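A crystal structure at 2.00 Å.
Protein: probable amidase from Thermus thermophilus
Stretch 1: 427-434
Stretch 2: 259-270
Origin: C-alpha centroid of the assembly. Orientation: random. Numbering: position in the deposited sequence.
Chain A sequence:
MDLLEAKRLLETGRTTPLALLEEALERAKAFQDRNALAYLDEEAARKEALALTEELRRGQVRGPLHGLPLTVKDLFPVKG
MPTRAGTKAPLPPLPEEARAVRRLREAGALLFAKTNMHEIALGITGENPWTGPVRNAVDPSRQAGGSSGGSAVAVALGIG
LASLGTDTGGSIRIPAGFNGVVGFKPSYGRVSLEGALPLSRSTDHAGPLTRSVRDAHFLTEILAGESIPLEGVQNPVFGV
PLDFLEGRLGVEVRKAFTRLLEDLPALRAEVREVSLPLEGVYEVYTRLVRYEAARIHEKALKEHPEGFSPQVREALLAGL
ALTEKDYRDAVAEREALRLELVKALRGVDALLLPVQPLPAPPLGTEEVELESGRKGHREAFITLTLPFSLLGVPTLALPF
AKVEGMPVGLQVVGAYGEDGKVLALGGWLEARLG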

ATOM      1  N   GLY A 427     -14.281 -18.460 -10.307  1.00 18.36           N
ATOM      2  CA  GLY A 427     -15.381 -19.347 -10.638  1.00 18.74           C
ATOM      3  C   GLY A 427     -15.405 -19.637 -12.127  1.00 18.03           C
ATOM      4  O   GLY A 427     -15.687 -20.759 -12.554  1.00 18.71           O
ATOM      5  N   TRP A 428     -15.109 -18.614 -12.917  1.00 15.92           N
ATOM      6  CA  TRP A 428     -15.083 -18.741 -14.367  1.00 16.98           C
ATOM      7  C   TRP A 428     -14.009 -19.750 -14.772  1.00 15.67           C
ATOM      8  O   TRP A 428     -14.242 -20.628 -15.612  1.00 15.35           O
ATOM      9  CB  TRP A 428     -14.780 -17.384 -15.001  1.00 17.11           C
ATOM     10  CG  TRP A 428     -14.865 -17.383 -16.494  1.00 17.64           C
ATOM     11  CD1 TRP A 428     -15.980 -17.154 -17.256  1.00 17.92           C
ATOM     12  CD2 TRP A 428     -13.793 -17.616 -17.412  1.00 17.32           C
ATOM     13  NE1 TRP A 428     -15.665 -17.232 -18.594  1.00 18.05           N
ATOM     14  CE2 TRP A 428     -14.332 -17.522 -18.718  1.00 16.72           C
ATOM     15  CE3 TRP A 428     -12.429 -17.912 -17.260  1.00 17.05           C
ATOM     16  CZ2 TRP A 428     -13.547 -17.693 -19.868  1.00 15.74           C
ATOM     17  CZ3 TRP A 428     -11.650 -18.083 -18.405  1.00 18.04           C
ATOM     18  CH2 TRP A 428     -12.217 -17.980 -19.692  1.00 17.52           C
ATOM     19  N   LEU A 429     -12.833 -19.626 -14.163  1.00 14.47           N
ATOM     20  CA  LEU A 429     -11.717 -20.527 -14.452  1.00 15.43           C
ATOM     21  C   LEU A 429     -11.991 -21.944 -13.960  1.00 15.46           C
ATOM     22  O   LEU A 429     -11.746 -22.909 -14.677  1.00 15.79           O
ATOM     23  CB  LEU A 429     -10.433 -19.995 -13.807  1.00 15.01           C
ATOM     24  CG  LEU A 429      -9.785 -18.771 -14.471  1.00 16.75           C
ATOM     25  CD1 LEU A 429      -8.782 -18.133 -13.510  1.00 17.45           C
ATOM     26  CD2 LEU A 429      -9.067 -19.210 -15.757  1.00 16.91           C
ATOM     27  N   GLU A 430     -12.499 -22.059 -12.736  1.00 14.90           N
ATOM     28  CA  GLU A 430     -12.807 -23.353 -12.134  1.00 14.98           C
ATOM     29  C   GLU A 430     -13.729 -24.196 -13.020  1.00 15.06           C
ATOM     30  O   GLU A 430     -13.545 -25.409 -13.152  1.00 16.25           O
ATOM     31  CB  GLU A 430     -13.453 -23.132 -10.762  1.00 15.17           C
ATOM     32  CG  GLU A 430     -13.841 -24.384  -9.999  1.00 19.08           C
ATOM     33  CD  GLU A 430     -14.600 -24.047  -8.720  1.00 19.25           C
ATOM     34  OE1 GLU A 430     -15.657 -23.400  -8.825  1.00 21.22           O
ATOM     35  OE2 GLU A 430     -14.139 -24.420  -7.624  1.00 17.55           O
ATOM     36  N   ALA A 431     -14.721 -23.549 -13.622  1.00 15.15           N
ATOM     37  CA  ALA A 431     -15.670 -24.226 -14.491  1.00 17.59           C
ATOM     38  C   ALA A 431     -15.021 -24.648 -15.810  1.00 18.36           C
ATOM     39  O   ALA A 431     -15.600 -25.433 -16.563  1.00 19.98           O
ATOM     40  CB  ALA A 431     -16.872 -23.302 -14.772  1.00 16.29           C
ATOM     41  N   ARG A 432     -13.818 -24.141 -16.075  1.00 19.74           N
ATOM     42  CA  ARG A 432     -13.102 -24.445 -17.318  1.00 21.27           C
ATOM     43  C   ARG A 432     -11.740 -25.129 -17.133  1.00 22.74           C
ATOM     44  O   ARG A 432     -10.976 -25.266 -18.090  1.00 23.67           O
ATOM     45  CB  ARG A 432     -12.926 -23.159 -18.132  1.00 19.44           C
ATOM     46  CG  ARG A 432     -14.244 -22.542 -18.565  1.00 19.99           C
ATOM     47  CD  ARG A 432     -14.082 -21.148 -19.169  1.00 19.37           C
ATOM     48  NE  ARG A 432     -15.374 -20.638 -19.623  1.00 20.42           N
ATOM     49  CZ  ARG A 432     -16.408 -20.394 -18.821  1.00 21.63           C
ATOM     50  NH1 ARG A 432     -16.300 -20.603 -17.515  1.00 19.89           N
ATOM     51  NH2 ARG A 432     -17.558 -19.960 -19.326  1.00 22.44           N
ATOM     52  N   LEU A 433     -11.446 -25.560 -15.910  1.00 24.90           N
ATOM     53  CA  LEU A 433     -10.190 -26.245 -15.598  1.00 26.04           C
ATOM     54  C   LEU A 433     -10.465 -27.702 -15.247  1.00 30.54           C
ATOM     55  O   LEU A 433     -11.503 -28.263 -15.614  1.00 31.71           O
ATOM     56  CB  LEU A 433      -9.500 -25.586 -14.399  1.00 22.56           C
ATOM     57  CG  LEU A 433      -8.883 -24.201 -14.598  1.00 20.12           C
ATOM     58  CD1 LEU A 433      -8.393 -23.662 -13.270  1.00 19.30           C
ATOM     59  CD2 LEU A 433      -7.735 -24.312 -15.597  1.00 19.11           C
ATOM     60  N   GLY A 434      -9.530 -28.300 -14.515  1.00 35.08           N
ATOM     61  CA  GLY A 434      -9.673 -29.683 -14.091  1.00 38.71           C
ATOM     62  C   GLY A 434      -9.485 -29.861 -12.588  1.00 40.68           C
ATOM     63  O   GLY A 434      -9.237 -28.852 -11.894  1.00 23.38           O
TER
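Stretch 2 259-270: RLLEDLPALRAE

Stretch 2 enters as a helix that begins earlier in the chain and includes 259-263. Leu264 to Ala266 keep helical phi/psi without the regular bonds. A type I turn from Pro265 to Arg268 follows, closed by Arg268 N to Pro265 O at 3.0 Å. Arg268 has positive phi (69°), and from there the chain becomes extended, with Glu270 in a strand. Leu264 O accepts Ala269 N at 3.0 Å, which ties the end of the turn back to the helical part.

Stretch 1 is the C-terminal end of the chain. Its helix also begins earlier and includes 427-430, and a type I turn runs from Glu430 to Leu433. The helical parts run across each other. Leu260 meets Leu433, and Leu267 meets both Trp428 and Arg432. The CA atoms of Leu260 and Leu433 are 8.6 Å apart, while the later residues of stretch 2 gather round Trp428. The closest approach of the backbones is at Arg432 and Leu267, with CA atoms 7.9 Å apart. Side chains fill the space between, and the two stretches together bury 301 Å².

Trp428 is the main bump of stretch 1. Its CB points sideways, but with chi1 at t the indole reaches over to stretch 2. It enters a hollow lined by Leu264, Leu267 and Ala269. Ala269 CB points toward stretch 1 and comes within 3.6 Å of Trp428 CH2. Leu267 CB lies 4.0 Å from Trp428 CH2. At the ring edge, Leu264 CD2 is 4.2 Å from Trp428 CZ3, and Leu267 O is 3.3 Å from Trp428 CZ2.

Leu264 CD2 also meets Leu429 CD2 at 4.2 Å, so one methyl touches both the indole and its neighbour's side chain. Further along, Leu260 points toward stretch 1. Leu260 CD1 packs against Leu433 CD2 at 3.7 Å. Leu267 also points across, and Leu267 CD1 rests 4.1 Å from Arg432 CB.

No direct hydrogen bond joins the stretches. A single water bridges them: it donates to Leu267 O at 2.8 Å and accepts from Arg432 NE at 2.8 Å. Arg432 also turns back on its own stretch, where Arg432 NH1 donates to Trp428 O at 2.8 Å. This bond places the guanidinium group beside the Trp428 carbonyl. The contact is therefore mostly apolar, with the water link at its more exposed side. Arg268 adds little, since the end of its side chain leads away.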

ATOM      1  N   ARG A 259       0.342 -24.510 -21.141  1.00 21.03           N
ATOM      2  CA  ARG A 259      -0.818 -25.157 -21.758  1.00 22.26           C
ATOM      3  C   ARG A 259      -2.076 -24.337 -21.478  1.00 21.67           C
ATOM      4  O   ARG A 259      -2.901 -24.106 -22.370  1.00 21.02           O
ATOM      5  CB  ARG A 259      -0.998 -26.570 -21.196  1.00 25.26           C
ATOM      6  CG  ARG A 259      -2.322 -27.235 -21.565  1.00 29.85           C
ATOM      7  CD  ARG A 259      -2.499 -28.556 -20.824  1.00 35.22           C
ATOM      8  NE  ARG A 259      -3.803 -29.158 -21.077  1.00 36.90           N
ATOM      9  CZ  ARG A 259      -4.249 -30.258 -20.478  1.00 39.59           C
ATOM     10  NH1 ARG A 259      -3.494 -30.885 -19.585  1.00 40.64           N
ATOM     11  NH2 ARG A 259      -5.453 -30.733 -20.773  1.00 41.22           N
ATOM     12  N   LEU A 260      -2.222 -23.907 -20.229  1.00 20.87           N
ATOM     13  CA  LEU A 260      -3.367 -23.098 -19.836  1.00 19.69           C
ATOM     14  C   LEU A 260      -3.381 -21.808 -20.646  1.00 19.74           C
ATOM     15  O   LEU A 260      -4.422 -21.392 -21.156  1.00 17.84           O
ATOM     16  CB  LEU A 260      -3.298 -22.755 -18.344  1.00 20.62           C
ATOM     17  CG  LEU A 260      -4.357 -21.760 -17.851  1.00 19.25           C
ATOM     18  CD1 LEU A 260      -5.744 -22.352 -18.070  1.00 19.34           C
ATOM     19  CD2 LEU A 260      -4.136 -21.451 -16.376  1.00 18.36           C
ATOM     20  N   LEU A 261      -2.221 -21.166 -20.757  1.00 20.02           N
ATOM     21  CA  LEU A 261      -2.147 -19.926 -21.511  1.00 21.24           C
ATOM     22  C   LEU A 261      -2.535 -20.167 -22.969  1.00 21.78           C
ATOM     23  O   LEU A 261      -3.186 -19.327 -23.592  1.00 21.31           O
ATOM     24  CB  LEU A 261      -0.740 -19.324 -21.413  1.00 21.19           C
ATOM     25  CG  LEU A 261      -0.291 -18.969 -19.986  1.00 20.97           C
ATOM     26  CD1 LEU A 261       0.983 -18.130 -20.039  1.00 19.22           C
ATOM     27  CD2 LEU A 261      -1.392 -18.201 -19.274  1.00 16.93           C
ATOM     28  N   GLU A 262      -2.157 -21.327 -23.495  1.00 21.95           N
ATOM     29  CA  GLU A 262      -2.467 -21.687 -24.876  1.00 25.14           C
ATOM     30  C   GLU A 262      -3.959 -21.942 -25.090  1.00 24.60           C
ATOM     31  O   GLU A 262      -4.479 -21.686 -26.172  1.00 25.20           O
ATOM     32  CB  GLU A 262      -1.679 -22.937 -25.286  1.00 26.88           C
ATOM     33  CG  GLU A 262      -0.183 -22.719 -25.500  1.00 34.66           C
ATOM     34  CD  GLU A 262       0.124 -21.981 -26.792  1.00 37.93           C
ATOM     35  OE1 GLU A 262      -0.310 -22.457 -27.862  1.00 40.87           O
ATOM     36  OE2 GLU A 262       0.801 -20.932 -26.741  1.00 40.23           O
ATOM     37  N   ASP A 263      -4.643 -22.447 -24.067  1.00 23.74           N
ATOM     38  CA  ASP A 263      -6.072 -22.732 -24.184  1.00 23.71           C
ATOM     39  C   ASP A 263      -7.011 -21.560 -23.900  1.00 22.88           C
ATOM     40  O   ASP A 263      -8.125 -21.525 -24.429  1.00 22.61           O
ATOM     41  CB  ASP A 263      -6.468 -23.907 -23.278  1.00 25.10           C
ATOM     42  CG  ASP A 263      -5.965 -25.252 -23.794  1.00 27.22           C
ATOM     43  OD1 ASP A 263      -5.938 -25.452 -25.026  1.00 30.24           O
ATOM     44  OD2 ASP A 263      -5.624 -26.119 -22.963  1.00 28.25           O
ATOM     45  N   LEU A 264      -6.580 -20.607 -23.074  1.00 20.32           N
ATOM     46  CA  LEU A 264      -7.435 -19.467 -22.723  1.00 19.86           C
ATOM     47  C   LEU A 264      -8.086 -18.743 -23.900  1.00 19.59           C
ATOM     48  O   LEU A 264      -9.255 -18.379 -23.831  1.00 19.18           O
ATOM     49  CB  LEU A 264      -6.664 -18.474 -21.841  1.00 18.63           C
ATOM     50  CG  LEU A 264      -6.475 -18.953 -20.394  1.00 18.28           C
ATOM     51  CD1 LEU A 264      -5.654 -17.938 -19.600  1.00 17.67           C
ATOM     52  CD2 LEU A 264      -7.853 -19.137 -19.741  1.00 17.13           C
ATOM     53  N   PRO A 265      -7.340 -18.529 -25.000  1.00 20.47           N
ATOM     54  CA  PRO A 265      -7.936 -17.841 -26.152  1.00 21.72           C
ATOM     55  C   PRO A 265      -9.145 -18.607 -26.694  1.00 21.50           C
ATOM     56  O   PRO A 265     -10.169 -18.013 -27.019  1.00 22.27           O
ATOM     57  CB  PRO A 265      -6.780 -17.783 -27.157  1.00 22.78           C
ATOM     58  CG  PRO A 265      -5.576 -17.686 -26.257  1.00 21.82           C
ATOM     59  CD  PRO A 265      -5.892 -18.721 -25.199  1.00 21.45           C
ATOM     60  N   ALA A 266      -9.029 -19.927 -26.778  1.00 19.79           N
ATOM     61  CA  ALA A 266     -10.139 -20.739 -27.269  1.00 21.72           C
ATOM     62  C   ALA A 266     -11.308 -20.694 -26.285  1.00 21.48           C
ATOM     63  O   ALA A 266     -12.456 -20.945 -26.656  1.00 21.14           O
ATOM     64  CB  ALA A 266      -9.687 -22.185 -27.481  1.00 22.46           C
ATOM     65  N   LEU A 267     -11.012 -20.369 -25.030  1.00 21.94           N
ATOM     66  CA  LEU A 267     -12.041 -20.283 -23.997  1.00 23.52           C
ATOM     67  C   LEU A 267     -12.663 -18.890 -23.968  1.00 24.69           C
ATOM     68  O   LEU A 267     -13.413 -18.551 -23.056  1.00 25.19           O
ATOM     69  CB  LEU A 267     -11.446 -20.624 -22.629  1.00 22.52           C
ATOM     70  CG  LEU A 267     -11.051 -22.092 -22.433  1.00 24.21           C
ATOM     71  CD1 LEU A 267     -10.281 -22.258 -21.131  1.00 23.04           C
ATOM     72  CD2 LEU A 267     -12.304 -22.960 -22.424  1.00 22.98           C
ATOM     73  N   ARG A 268     -12.338 -18.086 -24.975  1.00 26.41           N
ATOM     74  CA  ARG A 268     -12.871 -16.736 -25.095  1.00 26.93           C
ATOM     75  C   ARG A 268     -12.331 -15.799 -24.013  1.00 26.43           C
ATOM     76  O   ARG A 268     -13.071 -15.010 -23.422  1.00 26.09           O
ATOM     77  CB  ARG A 268     -14.401 -16.777 -25.049  1.00 30.22           C
ATOM     78  CG  ARG A 268     -15.028 -17.682 -26.108  1.00 34.07           C
ATOM     79  CD  ARG A 268     -14.873 -17.109 -27.508  1.00 38.61           C
ATOM     80  NE  ARG A 268     -15.538 -17.937 -28.516  1.00 42.80           N
ATOM     81  CZ  ARG A 268     -15.060 -19.087 -28.986  1.00 42.87           C
ATOM     82  NH1 ARG A 268     -13.900 -19.558 -28.547  1.00 44.02           N
ATOM     83  NH2 ARG A 268     -15.746 -19.771 -29.893  1.00 43.43           N
ATOM     84  N   ALA A 269     -11.033 -15.906 -23.752  1.00 24.95           N
ATOM     85  CA  ALA A 269     -10.350 -15.059 -22.782  1.00 24.33           C
ATOM     86  C   ALA A 269      -9.122 -14.503 -23.489  1.00 23.63           C
ATOM     87  O   ALA A 269      -8.742 -14.998 -24.550  1.00 22.17           O
ATOM     88  CB  ALA A 269      -9.929 -15.878 -21.557  1.00 21.90           C
ATOM     89  N   GLU A 270      -8.502 -13.478 -22.914  1.00 24.38           N
ATOM     90  CA  GLU A 270      -7.304 -12.898 -23.515  1.00 23.47           C
ATOM     91  C   GLU A 270      -6.141 -12.994 -22.536  1.00 21.49           C
ATOM     92  O   GLU A 270      -6.327 -12.899 -21.322  1.00 17.67           O
ATOM     93  CB  GLU A 270      -7.529 -11.431 -23.881  1.00 27.70           C
ATOM     94  CG  GLU A 270      -6.543 -10.924 -24.930  1.00 34.78           C
ATOM     95  CD  GLU A 270      -6.422  -9.411 -24.953  1.00 37.67           C
ATOM     96  OE1 GLU A 270      -7.462  -8.727 -24.862  1.00 39.30           O
ATOM     97  OE2 GLU A 270      -5.282  -8.908 -25.072  1.00 40.52           O
TER
HETATM   98  O   HOH W   1     -15.489 -20.242 -22.368  1.00 21.45           O